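Local coordinates for B12-binding domain-containing protein (Kitasatospora setae, PDB 6WTE) that probably transfers methyl groups from S-adenosylmethionine by a non-radical route, as a radical SAM family enzyme that binds cobalamin and a [4Fe-4S] cluster, at residues 234-237 and 238-242; 246-249 and 250-253; 267-271 and 272-276; 280-283 and 284-288; 315-318 and 319-323. All coordinates share one frame; numbering follows the deposited sequence.

Contact 1: residues 234-237 and 238-242. With SF4 (iron/sulfur cluster), chain C.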
loop_
_atom_site.group_PDB
_atom_site.type_symbol
_atom_site.label_atom_id
_atom_site.label_comp_id
_atom_site.label_asym_id
_atom_site.label_seq_id
_atom_site.Cartn_x
_atom_site.Cartn_y
_atom_site.Cartn_z
ATOM N N CYS A 234 6.077 -0.135 -9.919
ATOM C CA CYS A 234 5.772 -0.572 -8.564
ATOM C C CYS A 234 6.825 -0.112 -7.568
ATOM O O CYS A 234 8.022 -0.335 -7.776
ATOM C CB CYS A 234 5.649 -2.091 -8.509
ATOM S SG CYS A 234 5.012 -2.615 -6.934
ATOM N N VAL A 235 6.362 0.474 -6.459
ATOM C CA VAL A 235 7.244 0.952 -5.393
ATOM C C VAL A 235 7.658 -0.128 -4.410
ATOM O O VAL A 235 8.541 0.120 -3.582
ATOM C CB VAL A 235 6.577 2.061 -4.561
ATOM C CG1 VAL A 235 6.226 3.259 -5.438
ATOM C CG2 VAL A 235 5.320 1.517 -3.864
ATOM N N GLU A 236 7.048 -1.311 -4.460
ATOM C CA GLU A 236 7.162 -2.227 -3.327
ATOM C C GLU A 236 8.498 -2.961 -3.240
ATOM O O GLU A 236 8.980 -3.178 -2.120
ATOM C CB GLU A 236 5.996 -3.230 -3.338
ATOM C CG GLU A 236 4.652 -2.513 -3.290
ATOM C CD GLU A 236 3.491 -3.391 -2.897
ATOM O OE1 GLU A 236 3.702 -4.431 -2.222
ATOM O OE2 GLU A 236 2.352 -3.024 -3.261
ATOM N N PRO A 237 9.129 -3.387 -4.343
ATOM C CA PRO A 237 10.471 -3.969 -4.183
ATOM C C PRO A 237 11.410 -3.041 -3.428
ATOM O O PRO A 237 12.134 -3.483 -2.530
ATOM C CB PRO A 237 10.920 -4.220 -5.626
ATOM C CG PRO A 237 9.642 -4.490 -6.350
ATOM C CD PRO A 237 8.631 -3.558 -5.724
ATOM N N ASP A 238 11.387 -1.749 -3.735
ATOM C CA ASP A 238 12.263 -0.836 -3.015
ATOM C C ASP A 238 11.736 -0.535 -1.619
ATOM O O ASP A 238 12.491 -0.573 -0.641
ATOM C CB ASP A 238 12.432 0.470 -3.773
ATOM C CG ASP A 238 13.119 1.512 -2.929
ATOM O OD1 ASP A 238 14.316 1.322 -2.651
ATOM O OD2 ASP A 238 12.456 2.482 -2.509
ATOM N N ALA A 239 10.451 -0.202 -1.513
ATOM C CA ALA A 239 9.925 0.318 -0.256
ATOM C C ALA A 239 9.687 -0.773 0.782
ATOM O O ALA A 239 9.719 -0.489 1.985
ATOM C CB ALA A 239 8.632 1.091 -0.514
ATOM N N LYS A 240 9.432 -2.005 0.355
ATOM C CA LYS A 240 9.311 -3.131 1.275
ATOM C C LYS A 240 10.586 -3.954 1.369
ATOM O O LYS A 240 10.975 -4.364 2.465
ATOM C CB LYS A 240 8.156 -4.052 0.851
ATOM C CG LYS A 240 6.840 -3.339 0.598
ATOM C CD LYS A 240 6.250 -2.757 1.882
ATOM C CE LYS A 240 5.794 -3.836 2.854
ATOM N NZ LYS A 240 4.822 -3.295 3.854
ATOM N N GLY A 241 11.241 -4.218 0.250
ATOM C CA GLY A 241 12.416 -5.070 0.235
ATOM C C GLY A 241 12.338 -5.976 -0.974
ATOM O O GLY A 241 11.260 -6.376 -1.411
ATOM N N THR A 242 13.505 -6.305 -1.526
ATOM C CA THR A 242 13.612 -7.040 -2.782
ATOM C C THR A 242 13.699 -8.549 -2.603
ATOM O O THR A 242 13.825 -9.261 -3.604
ATOM C CB THR A 242 14.850 -6.579 -3.558
ATOM O OG1 THR A 242 16.021 -6.850 -2.774
ATOM C CG2 THR A 242 14.779 -5.088 -3.847
HETATM FE FE1 SF4 C . 5.228 -6.544 -9.566
HETATM FE FE2 SF4 C . 6.033 -7.238 -7.033
HETATM FE FE3 SF4 C . 3.383 -7.077 -7.583
HETATM FE FE4 SF4 C . 4.867 -4.821 -7.480
HETATM S S1 SF4 C . 4.433 -6.226 -5.744
HETATM S S2 SF4 C . 3.332 -5.360 -9.070
HETATM S S3 SF4 C . 6.866 -5.547 -8.312
HETATM S S4 SF4 C . 4.875 -8.532 -8.527
HETATM O O HOH W 1 10.383 -0.529 -6.373
HETATM O O HOH W 2 9.793 2.791 -3.311
#
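Val235 and Glu236 accept backbone bonds from the short helix that follows. Ala239 N reaches Val235 O at 2.8 Å, and Lys240 N meets Glu236 O at the same 2.8 Å. Gly241 N, where the helix ends, makes weak bonds to Glu236 O and Pro237 O; a CB at its backbone angles would jam against the preceding carbonyl. One water gives protons to both Val235 O and Asp238 OD2, a carboxylate oxygen that also pairs with Lys126. The metal contact comes from Cys234, whose SG stands opposite the backbone N (chi1 -170°) and binds the cluster iron FE4 at 2.3 Å. The same sulfur accepts Glu236 N at 3.5 Å along an almost straight N-H (167°), capping the turn into the helix. Apolar contacts are made by Pro237, with CG 3.6 Å from cluster S3 and CB 4.3 Å from Thr242 CG2. A serine in place of Pro237 would keep CB but remove the ring carbons, and would probably leave S3 without the apolar cover it has there. Glu236 CB touches Lys240 CG at 4.0 Å, but their polar ends diverge: Glu236 bonds to Ser272 and cobalamin, and Lys240 forms a salt bridge to cobalamin. Cys234 is the last cysteine of the CxxxCxxC motif. One short run of chain thus carries both an iron ligand and cobalamin-binding groups, which is likely to help set the two cofactors relative to each other.

Contact 2: residues 246-249 and 250-253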
loop_
_atom_site.group_PDB
_atom_site.type_symbol
_atom_site.label_atom_id
_atom_site.label_comp_id
_atom_site.label_asym_id
_atom_site.label_seq_id
_atom_site.Cartn_x
_atom_site.Cartn_y
_atom_site.Cartn_z
ATOM N N GLN A 246 10.163 -14.354 5.102
ATOM C CA GLN A 246 9.009 -15.201 5.371
ATOM C C GLN A 246 8.793 -15.335 6.870
ATOM O O GLN A 246 9.730 -15.632 7.615
ATOM C CB GLN A 246 9.211 -16.588 4.758
ATOM C CG GLN A 246 9.385 -16.606 3.251
ATOM C CD GLN A 246 9.647 -18.003 2.719
ATOM O OE1 GLN A 246 9.924 -18.928 3.483
ATOM N NE2 GLN A 246 9.566 -18.161 1.404
ATOM N N ARG A 247 7.553 -15.145 7.308
ATOM C CA ARG A 247 7.232 -15.362 8.709
ATOM C C ARG A 247 7.070 -16.849 8.991
ATOM O O ARG A 247 6.677 -17.633 8.117
ATOM C CB ARG A 247 5.951 -14.631 9.101
ATOM C CG ARG A 247 5.990 -13.126 8.939
ATOM C CD ARG A 247 4.673 -12.530 9.401
ATOM N NE ARG A 247 4.438 -12.797 10.822
ATOM C CZ ARG A 247 3.264 -12.665 11.431
ATOM N NH1 ARG A 247 2.199 -12.262 10.749
ATOM N NH2 ARG A 247 3.155 -12.931 12.727
ATOM N N GLU A 248 7.370 -17.229 10.230
ATOM C CA GLU A 248 7.121 -18.593 10.682
ATOM C C GLU A 248 5.661 -18.960 10.466
ATOM O O GLU A 248 4.758 -18.220 10.862
ATOM C CB GLU A 248 7.479 -18.729 12.166
ATOM C CG GLU A 248 8.960 -18.603 12.512
ATOM C CD GLU A 248 9.792 -19.820 12.120
ATOM O OE1 GLU A 248 9.620 -20.360 11.007
ATOM O OE2 GLU A 248 10.632 -20.242 12.943
ATOM N N LEU A 249 5.435 -20.110 9.829
ATOM C CA LEU A 249 4.075 -20.509 9.482
ATOM C C LEU A 249 3.194 -20.586 10.721
ATOM O O LEU A 249 2.061 -20.093 10.717
ATOM C CB LEU A 249 4.104 -21.856 8.761
ATOM C CG LEU A 249 4.869 -21.867 7.435
ATOM C CD1 LEU A 249 5.129 -23.301 6.999
ATOM C CD2 LEU A 249 4.103 -21.111 6.369
ATOM N N ALA A 250 3.710 -21.173 11.800
ATOM C CA ALA A 250 2.911 -21.305 13.014
ATOM C C ALA A 250 2.542 -19.946 13.596
ATOM O O ALA A 250 1.447 -19.787 14.148
ATOM C CB ALA A 250 3.662 -22.136 14.051
ATOM N N SER A 251 3.437 -18.958 13.481
ATOM C CA SER A 251 3.141 -17.632 14.018
ATOM C C SER A 251 2.058 -16.937 13.205
ATOM O O SER A 251 1.162 -16.301 13.775
ATOM C CB SER A 251 4.410 -16.776 14.054
ATOM O OG SER A 251 5.386 -17.353 14.909
ATOM N N VAL A 252 2.128 -17.037 11.874
ATOM C CA VAL A 252 1.090 -16.448 11.027
ATOM C C VAL A 252 -0.273 -17.038 11.369
ATOM O O VAL A 252 -1.251 -16.309 11.571
ATOM C CB VAL A 252 1.420 -16.653 9.538
ATOM C CG1 VAL A 252 0.369 -15.990 8.678
ATOM C CG2 VAL A 252 2.789 -16.087 9.210
ATOM N N VAL A 253 -0.364 -18.370 11.427
ATOM C CA VAL A 253 -1.667 -18.980 11.667
ATOM C C VAL A 253 -2.145 -18.700 13.091
ATOM O O VAL A 253 -3.345 -18.510 13.319
ATOM C CB VAL A 253 -1.635 -20.488 11.353
ATOM C CG1 VAL A 253 -3.028 -21.074 11.494
ATOM C CG2 VAL A 253 -1.106 -20.723 9.931
#
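Arg247 folds its side chain over Val252, with CB 3.5 Å from Val252 CG2. The bend at chi3 (62°) brings the guanidinium back over the same methyl, which lies 3.8 Å from the guanidinium plane and toward its rim. Val252 CG2 also packs 3.3 Å from Glu248 O, so one methyl fills the angle between the arginine and the first turn of the helix. The polar end of Arg247 is held from outside: NH1 by Leu222 O, NH2 by Glu255 and Ser195 O, with Tyr197 adding a cation-pi contact. Glu248 is the N-cap residue. Its carbonyl takes Val252 N at 3.1 Å in a nearly straight bond (166°) and Ser251 N in a weak one, while Val253 N reaches Leu249 O at 3.1 Å. Glu248 CB lies 3.7 Å from Ser251 OG, but that hydroxyl is bonded to Leu194 O. Arg247 and Val252 flank the cap at the N' and N4 positions, those of a hydrophobic staple, here built with the aliphatic part of an arginine. It sits at the start of helix 249-261, which leads to strand 266-269 in the parallel beta/alpha core of the radical SAM fold.

Contact 3: residues 267-271 and 272-276. With SF4 (iron/sulfur cluster), chain C.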
loop_
_atom_site.group_PDB
_atom_site.type_symbol
_atom_site.label_atom_id
_atom_site.label_comp_id
_atom_site.label_asym_id
_atom_site.label_seq_id
_atom_site.Cartn_x
_atom_site.Cartn_y
_atom_site.Cartn_z
ATOM N N GLN A 267 -10.371 -11.811 6.642
ATOM C CA GLN A 267 -8.977 -11.410 6.755
ATOM C C GLN A 267 -8.381 -11.261 5.369
ATOM O O GLN A 267 -8.613 -12.093 4.488
ATOM C CB GLN A 267 -8.177 -12.419 7.586
ATOM C CG GLN A 267 -8.775 -12.619 8.978
ATOM C CD GLN A 267 -8.050 -13.661 9.806
ATOM O OE1 GLN A 267 -6.968 -14.110 9.443
ATOM N NE2 GLN A 267 -8.652 -14.050 10.931
ATOM N N HIS A 268 -7.639 -10.179 5.180
ATOM C CA HIS A 268 -7.022 -9.857 3.903
ATOM C C HIS A 268 -5.514 -10.011 4.041
ATOM O O HIS A 268 -4.918 -9.444 4.964
ATOM C CB HIS A 268 -7.397 -8.431 3.489
ATOM C CG HIS A 268 -7.164 -8.133 2.041
ATOM N ND1 HIS A 268 -5.910 -7.894 1.521
ATOM C CD2 HIS A 268 -8.027 -8.035 1.003
ATOM C CE1 HIS A 268 -6.010 -7.662 0.225
ATOM N NE2 HIS A 268 -7.283 -7.744 -0.116
ATOM N N THR A 269 -4.898 -10.786 3.143
ATOM C CA THR A 269 -3.443 -10.906 3.164
ATOM C C THR A 269 -2.823 -9.560 2.809
ATOM O O THR A 269 -3.329 -8.840 1.945
ATOM C CB THR A 269 -2.954 -11.982 2.184
ATOM O OG1 THR A 269 -3.413 -11.682 0.860
ATOM C CG2 THR A 269 -3.462 -13.350 2.593
ATOM N N THR A 270 -1.739 -9.201 3.501
ATOM C CA THR A 270 -1.064 -7.931 3.247
ATOM C C THR A 270 0.337 -8.118 2.676
ATOM O O THR A 270 1.184 -7.225 2.800
ATOM C CB THR A 270 -1.000 -7.085 4.516
ATOM O OG1 THR A 270 -0.224 -7.773 5.503
ATOM C CG2 THR A 270 -2.398 -6.823 5.037
ATOM N N ASP A 271 0.606 -9.278 2.094
ATOM C CA ASP A 271 1.807 -9.468 1.299
ATOM C C ASP A 271 1.772 -8.558 0.077
ATOM O O ASP A 271 0.719 -8.069 -0.337
ATOM C CB ASP A 271 1.909 -10.925 0.845
ATOM C CG ASP A 271 1.868 -11.895 2.003
ATOM O OD1 ASP A 271 2.021 -11.454 3.159
ATOM O OD2 ASP A 271 1.663 -13.100 1.760
ATOM N N SER A 272 2.943 -8.366 -0.532
ATOM C CA SER A 272 2.970 -7.737 -1.847
ATOM C C SER A 272 2.170 -8.566 -2.847
ATOM O O SER A 272 1.316 -8.039 -3.572
ATOM C CB SER A 272 4.414 -7.551 -2.310
ATOM O OG SER A 272 5.061 -6.546 -1.542
ATOM N N GLU A 273 2.426 -9.873 -2.889
ATOM C CA GLU A 273 1.674 -10.799 -3.737
ATOM C C GLU A 273 1.601 -12.124 -2.995
ATOM O O GLU A 273 2.644 -12.718 -2.710
ATOM C CB GLU A 273 2.347 -11.000 -5.106
ATOM C CG GLU A 273 2.745 -9.724 -5.836
ATOM C CD GLU A 273 1.566 -8.998 -6.439
ATOM O OE1 GLU A 273 0.451 -9.565 -6.443
ATOM O OE2 GLU A 273 1.753 -7.865 -6.931
ATOM N N PHE A 274 0.388 -12.604 -2.704
ATOM C CA PHE A 274 0.279 -13.790 -1.854
ATOM C C PHE A 274 0.872 -15.027 -2.525
ATOM O O PHE A 274 1.501 -15.851 -1.851
ATOM C CB PHE A 274 -1.179 -14.047 -1.460
ATOM C CG PHE A 274 -1.367 -15.268 -0.587
ATOM C CD1 PHE A 274 -0.696 -15.390 0.616
ATOM C CD2 PHE A 274 -2.218 -16.292 -0.977
ATOM C CE1 PHE A 274 -0.868 -16.511 1.424
ATOM C CE2 PHE A 274 -2.395 -17.415 -0.180
ATOM C CZ PHE A 274 -1.721 -17.525 1.021
ATOM N N ASN A 275 0.702 -15.177 -3.844
ATOM C CA ASN A 275 1.127 -16.401 -4.517
ATOM C C ASN A 275 2.549 -16.339 -5.072
ATOM O O ASN A 275 2.994 -17.308 -5.692
ATOM C CB ASN A 275 0.151 -16.767 -5.655
ATOM C CG ASN A 275 0.112 -15.722 -6.763
ATOM O OD1 ASN A 275 0.289 -14.525 -6.519
ATOM N ND2 ASN A 275 -0.136 -16.171 -7.988
ATOM N N LEU A 276 3.271 -15.238 -4.891
ATOM C CA LEU A 276 4.707 -15.293 -5.117
ATOM C C LEU A 276 5.359 -15.843 -3.858
ATOM O O LEU A 276 4.799 -15.749 -2.764
ATOM C CB LEU A 276 5.260 -13.919 -5.497
ATOM C CG LEU A 276 4.676 -13.354 -6.800
ATOM C CD1 LEU A 276 5.389 -12.068 -7.211
ATOM C CD2 LEU A 276 4.738 -14.380 -7.943
HETATM FE FE1 SF4 C . 5.228 -6.544 -9.566
HETATM FE FE2 SF4 C . 6.033 -7.238 -7.033
HETATM FE FE3 SF4 C . 3.383 -7.077 -7.583
HETATM FE FE4 SF4 C . 4.867 -4.821 -7.480
HETATM S S1 SF4 C . 4.433 -6.226 -5.744
HETATM S S2 SF4 C . 3.332 -5.360 -9.070
HETATM S S3 SF4 C . 6.866 -5.547 -8.312
HETATM S S4 SF4 C . 4.875 -8.532 -8.527
#
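Phe274 turns its ring back against Thr269 and Asp271, earlier in the chain. Thr269 CG2 lies over one face, 3.9 Å above the plane and displaced toward the rim. Asp271 OD2 comes in at the edge, near the ring plane, 3.5 Å from Phe274 CD1, with its carboxylate turned 32° from the ring. With chi1 at 180° the Phe274 ring swings away from its own N and toward these partners, while its neighbour Glu273 runs to the iron-sulfur cluster. There Glu273 OE2 binds the iron FE3 at 1.9 Å, reaching it through a bend at chi2 (-75°). Ser272 CB, 3.7 Å from cluster S1, and Leu276 CD1, 3.8 Å from S4, flank this ligand. The next shell positions the loop. Asp271 is gripped through OD2 by the Thr223 hydroxyl and through OD1 by Lys224 N, which fixes the rotation of its carboxylate beside the ring. Glu273 OE1 has a weak bond from Gln310, and a type I turn with a weak bond from Leu276 N to Glu273 O carries the chain on. Such a loop, following the C-terminal end of strand 266-269, is where a radical SAM barrel builds its active site. Three cysteines ligate the cluster in this family, and the fourth iron usually receives S-adenosylmethionine; a glutamate ligand at the cluster departs from that scheme, consistent with non-radical catalysis.

Contact 4: residues 280-283 and 284-288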
loop_
_atom_site.group_PDB
_atom_site.type_symbol
_atom_site.label_atom_id
_atom_site.label_comp_id
_atom_site.label_asym_id
_atom_site.label_seq_id
_atom_site.Cartn_x
_atom_site.Cartn_y
_atom_site.Cartn_z
ATOM N N HIS A 280 5.788 -21.198 0.388
ATOM C CA HIS A 280 5.356 -20.676 1.681
ATOM C C HIS A 280 3.843 -20.488 1.726
ATOM O O HIS A 280 3.196 -20.832 2.722
ATOM C CB HIS A 280 6.073 -19.353 1.953
ATOM C CG HIS A 280 5.820 -18.785 3.315
ATOM N ND1 HIS A 280 4.847 -17.838 3.553
ATOM C CD2 HIS A 280 6.444 -18.992 4.498
ATOM C CE1 HIS A 280 4.868 -17.503 4.831
ATOM N NE2 HIS A 280 5.830 -18.187 5.426
ATOM N N ALA A 281 3.261 -19.953 0.651
ATOM C CA ALA A 281 1.817 -19.751 0.617
ATOM C C ALA A 281 1.077 -21.077 0.736
ATOM O O ALA A 281 0.114 -21.199 1.504
ATOM C CB ALA A 281 1.419 -19.027 -0.670
ATOM N N LYS A 282 1.518 -22.087 -0.022
ATOM C CA LYS A 282 0.864 -23.390 0.041
ATOM C C LYS A 282 1.050 -24.044 1.406
ATOM O O LYS A 282 0.118 -24.657 1.934
ATOM C CB LYS A 282 1.383 -24.300 -1.068
ATOM C CG LYS A 282 0.837 -23.931 -2.434
ATOM C CD LYS A 282 1.359 -24.865 -3.513
ATOM C CE LYS A 282 0.620 -24.646 -4.822
ATOM N NZ LYS A 282 1.089 -25.595 -5.880
ATOM N N ASN A 283 2.240 -23.921 2.001
ATOM C CA ASN A 283 2.438 -24.458 3.345
ATOM C C ASN A 283 1.543 -23.755 4.359
ATOM O O ASN A 283 1.023 -24.387 5.292
ATOM C CB ASN A 283 3.906 -24.322 3.758
ATOM C CG ASN A 283 4.796 -25.356 3.107
ATOM O OD1 ASN A 283 4.334 -26.420 2.697
ATOM N ND2 ASN A 283 6.087 -25.050 3.013
ATOM N N LEU A 284 1.358 -22.444 4.200
ATOM C CA LEU A 284 0.473 -21.701 5.089
ATOM C C LEU A 284 -0.962 -22.209 4.986
ATOM O O LEU A 284 -1.628 -22.438 6.002
ATOM C CB LEU A 284 0.529 -20.216 4.752
ATOM C CG LEU A 284 -0.277 -19.362 5.730
ATOM C CD1 LEU A 284 0.455 -19.306 7.057
ATOM C CD2 LEU A 284 -0.493 -17.971 5.163
ATOM N N LEU A 285 -1.462 -22.367 3.754
ATOM C CA LEU A 285 -2.828 -22.841 3.567
ATOM C C LEU A 285 -2.999 -24.246 4.129
ATOM O O LEU A 285 -4.005 -24.543 4.785
ATOM C CB LEU A 285 -3.195 -22.795 2.084
ATOM C CG LEU A 285 -3.183 -21.381 1.494
ATOM C CD1 LEU A 285 -3.332 -21.434 -0.024
ATOM C CD2 LEU A 285 -4.276 -20.522 2.116
ATOM N N ARG A 286 -2.006 -25.112 3.912
ATOM C CA ARG A 286 -2.056 -26.458 4.471
ATOM C C ARG A 286 -2.186 -26.425 5.991
ATOM O O ARG A 286 -2.942 -27.211 6.572
ATOM C CB ARG A 286 -0.812 -27.247 4.059
ATOM C CG ARG A 286 -0.754 -27.611 2.574
ATOM C CD ARG A 286 0.439 -28.510 2.267
ATOM N NE ARG A 286 0.561 -28.766 0.834
ATOM C CZ ARG A 286 1.476 -28.206 0.049
ATOM N NH1 ARG A 286 2.370 -27.364 0.557
ATOM N NH2 ARG A 286 1.503 -28.494 -1.245
ATOM N N GLU A 287 -1.445 -25.533 6.656
ATOM C CA GLU A 287 -1.547 -25.444 8.110
ATOM C C GLU A 287 -2.913 -24.922 8.541
ATOM O O GLU A 287 -3.479 -25.401 9.532
ATOM C CB GLU A 287 -0.422 -24.568 8.664
ATOM C CG GLU A 287 -0.499 -24.328 10.166
ATOM C CD GLU A 287 -0.366 -25.601 10.981
ATOM O OE1 GLU A 287 0.051 -26.646 10.429
ATOM O OE2 GLU A 287 -0.679 -25.556 12.189
ATOM N N ILE A 288 -3.465 -23.950 7.808
ATOM C CA ILE A 288 -4.800 -23.451 8.127
ATOM C C ILE A 288 -5.819 -24.577 8.024
ATOM O O ILE A 288 -6.678 -24.755 8.898
ATOM C CB ILE A 288 -5.176 -22.281 7.204
ATOM C CG1 ILE A 288 -4.268 -21.073 7.451
ATOM C CG2 ILE A 288 -6.631 -21.900 7.414
ATOM C CD1 ILE A 288 -4.498 -19.962 6.449
#
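Residues 280-283 and 284-288 form one unbroken alpha-helical run, joined by four successive i to i+4 bonds. Leu284 N meets His280 O at 2.9 Å and Glu287 N meets Asn283 O at 3.0 Å, with the bonds from Leu285 to Ala281 and from Arg286 to Lys282 between them. The run belongs to helix 278-294, the crossover of the beta-alpha-beta unit that links strands 266-269 and 304-309. Leu284 is buried against Phe274 and Val253, and His280 NE2 bonds to Arg247 O. On another side, Arg286 extends from CG to NE and brings NH1 back to the preceding turn. NH1 makes a weak bond to Asn283 OD1 at 3.1 Å, strongly bent (122°); the oxygen lies near the guanidinium plane, while the amide is turned 54° from it. NH1 also lies 3.6 Å from Lys282 CB. Lys282 NZ and Arg286 NH2, 5.5 Å apart, share Glu317 as a salt-bridge partner, which probably offsets their mutual repulsion.

Contact 5: residues 315-318 and 319-323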
loop_
_atom_site.group_PDB
_atom_site.type_symbol
_atom_site.label_atom_id
_atom_site.label_comp_id
_atom_site.label_asym_id
_atom_site.label_seq_id
_atom_site.Cartn_x
_atom_site.Cartn_y
_atom_site.Cartn_z
ATOM N N ASP A 315 -2.109 -22.559 -9.713
ATOM C CA ASP A 315 -2.443 -23.851 -10.296
ATOM C C ASP A 315 -3.584 -24.514 -9.527
ATOM O O ASP A 315 -4.131 -23.965 -8.562
ATOM C CB ASP A 315 -1.205 -24.759 -10.380
ATOM C CG ASP A 315 -0.578 -25.067 -9.025
ATOM O OD1 ASP A 315 -1.224 -24.891 -7.974
ATOM O OD2 ASP A 315 0.596 -25.500 -9.016
ATOM N N GLU A 316 -3.949 -25.715 -9.981
ATOM C CA GLU A 316 -5.101 -26.405 -9.414
ATOM C C GLU A 316 -4.894 -26.708 -7.935
ATOM O O GLU A 316 -5.812 -26.535 -7.122
ATOM C CB GLU A 316 -5.377 -27.686 -10.199
ATOM C CG GLU A 316 -6.623 -28.428 -9.755
ATOM C CD GLU A 316 -6.909 -29.634 -10.628
ATOM O OE1 GLU A 316 -6.103 -29.906 -11.544
ATOM O OE2 GLU A 316 -7.942 -30.303 -10.402
ATOM N N GLU A 317 -3.693 -27.162 -7.564
ATOM C CA GLU A 317 -3.419 -27.442 -6.157
ATOM C C GLU A 317 -3.572 -26.187 -5.308
ATOM O O GLU A 317 -4.110 -26.240 -4.197
ATOM C CB GLU A 317 -2.016 -28.025 -5.989
ATOM C CG GLU A 317 -1.673 -28.347 -4.534
ATOM C CD GLU A 317 -0.209 -28.674 -4.320
ATOM O OE1 GLU A 317 0.655 -28.061 -4.986
ATOM O OE2 GLU A 317 0.075 -29.555 -3.481
ATOM N N PHE A 318 -3.090 -25.049 -5.812
ATOM C CA PHE A 318 -3.240 -23.801 -5.074
ATOM C C PHE A 318 -4.709 -23.456 -4.889
ATOM O O PHE A 318 -5.132 -23.074 -3.791
ATOM C CB PHE A 318 -2.506 -22.672 -5.803
ATOM C CG PHE A 318 -2.384 -21.398 -5.000
ATOM C CD1 PHE A 318 -1.820 -21.411 -3.737
ATOM C CD2 PHE A 318 -2.808 -20.184 -5.526
ATOM C CE1 PHE A 318 -1.696 -20.236 -2.999
ATOM C CE2 PHE A 318 -2.674 -19.005 -4.799
ATOM C CZ PHE A 318 -2.124 -19.036 -3.530
ATOM N N ALA A 319 -5.514 -23.621 -5.945
ATOM C CA ALA A 319 -6.926 -23.280 -5.851
ATOM C C ALA A 319 -7.658 -24.215 -4.895
ATOM O O ALA A 319 -8.523 -23.768 -4.133
ATOM C CB ALA A 319 -7.571 -23.306 -7.236
ATOM N N ASP A 320 -7.319 -25.510 -4.909
ATOM C CA ASP A 320 -7.917 -26.438 -3.948
ATOM C C ASP A 320 -7.543 -26.068 -2.519
ATOM O O ASP A 320 -8.371 -26.165 -1.605
ATOM C CB ASP A 320 -7.480 -27.872 -4.244
ATOM C CG ASP A 320 -8.120 -28.435 -5.498
ATOM O OD1 ASP A 320 -9.180 -27.929 -5.921
ATOM O OD2 ASP A 320 -7.563 -29.399 -6.052
ATOM N N LEU A 321 -6.296 -25.643 -2.304
ATOM C CA LEU A 321 -5.874 -25.249 -0.965
ATOM C C LEU A 321 -6.575 -23.973 -0.519
ATOM O O LEU A 321 -7.034 -23.879 0.626
ATOM C CB LEU A 321 -4.358 -25.076 -0.931
ATOM C CG LEU A 321 -3.542 -26.367 -0.866
ATOM C CD1 LEU A 321 -2.064 -26.062 -1.039
ATOM C CD2 LEU A 321 -3.789 -27.090 0.456
ATOM N N LEU A 322 -6.686 -22.986 -1.411
ATOM C CA LEU A 322 -7.438 -21.778 -1.085
ATOM C C LEU A 322 -8.873 -22.111 -0.698
ATOM O O LEU A 322 -9.389 -21.612 0.309
ATOM C CB LEU A 322 -7.415 -20.816 -2.269
ATOM C CG LEU A 322 -6.103 -20.088 -2.550
ATOM C CD1 LEU A 322 -6.216 -19.414 -3.904
ATOM C CD2 LEU A 322 -5.809 -19.059 -1.456
ATOM N N ALA A 323 -9.540 -22.956 -1.489
ATOM C CA ALA A 323 -10.924 -23.294 -1.175
ATOM C C ALA A 323 -11.025 -23.967 0.187
ATOM O O ALA A 323 -11.886 -23.613 0.998
ATOM C CB ALA A 323 -11.513 -24.191 -2.266
HETATM O O HOH W 3 -8.918 -30.553 -8.015
#
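The Phe318 ring has Leu322 over one face: CD1 makes a CH-pi contact 4.1 Å from the ring centroid, 27° off the normal, and is 3.7 Å from Phe318 CE2. Phe314 meets the same ring in an edge-to-face arrangement. A chi1 of -169° carries the ring inward toward Leu285 of the adjacent helix. Cut back to an alanine, Phe318 would lose its ring, which would probably leave the Leu322 methyl without its partner and open a gap facing Leu285. The side chains of Glu316 and Asp320 run side by side, with their carboxylate planes 63° apart. Glu316 OE2 and Asp320 OD2 are 4.5 Å apart, and one water gives a proton to each, which probably eases the repulsion; Arg370 forms a salt bridge to Asp320 OD1. All this occupies the first turns of helix 316-325, the crossover between strands 304-309 and 327-335 of the barrel. Asp315 is its N-cap, with OD1 accepting Phe318 N at 2.9 Å, while its carbonyl takes Ala319 N at 3.0 Å. Further along, Leu322 N bonds to Phe318 O at 2.8 Å, tying the ring and its leucine partner to one turn of backbone. Leu321 CD1 runs alongside Glu317 CG at 4.2 Å.

Contacts 1 and 3 are wholly buried and share the iron-sulfur cluster, each giving it one iron ligand; Glu236 and Ser272 join them directly. Their chemistry is that of metal ligation and cofactor binding in loops and a short helix. Contacts 2, 4 and 5 lie farther from the centre of the chain, on the outer helices of the barrel, and are partly exposed. In contacts 4 and 5 apolar faces turn inward and charged side chains outward, whereas contact 2 buries an arginine. Contact 4 is the meeting point, packing on contact 2 where Leu249 meets His280 and Asn283 and Val253 meets Leu284, and on contact 5 through Leu285 and salt bridges. Phe274 of contact 3 touches both contacts 4 and 5.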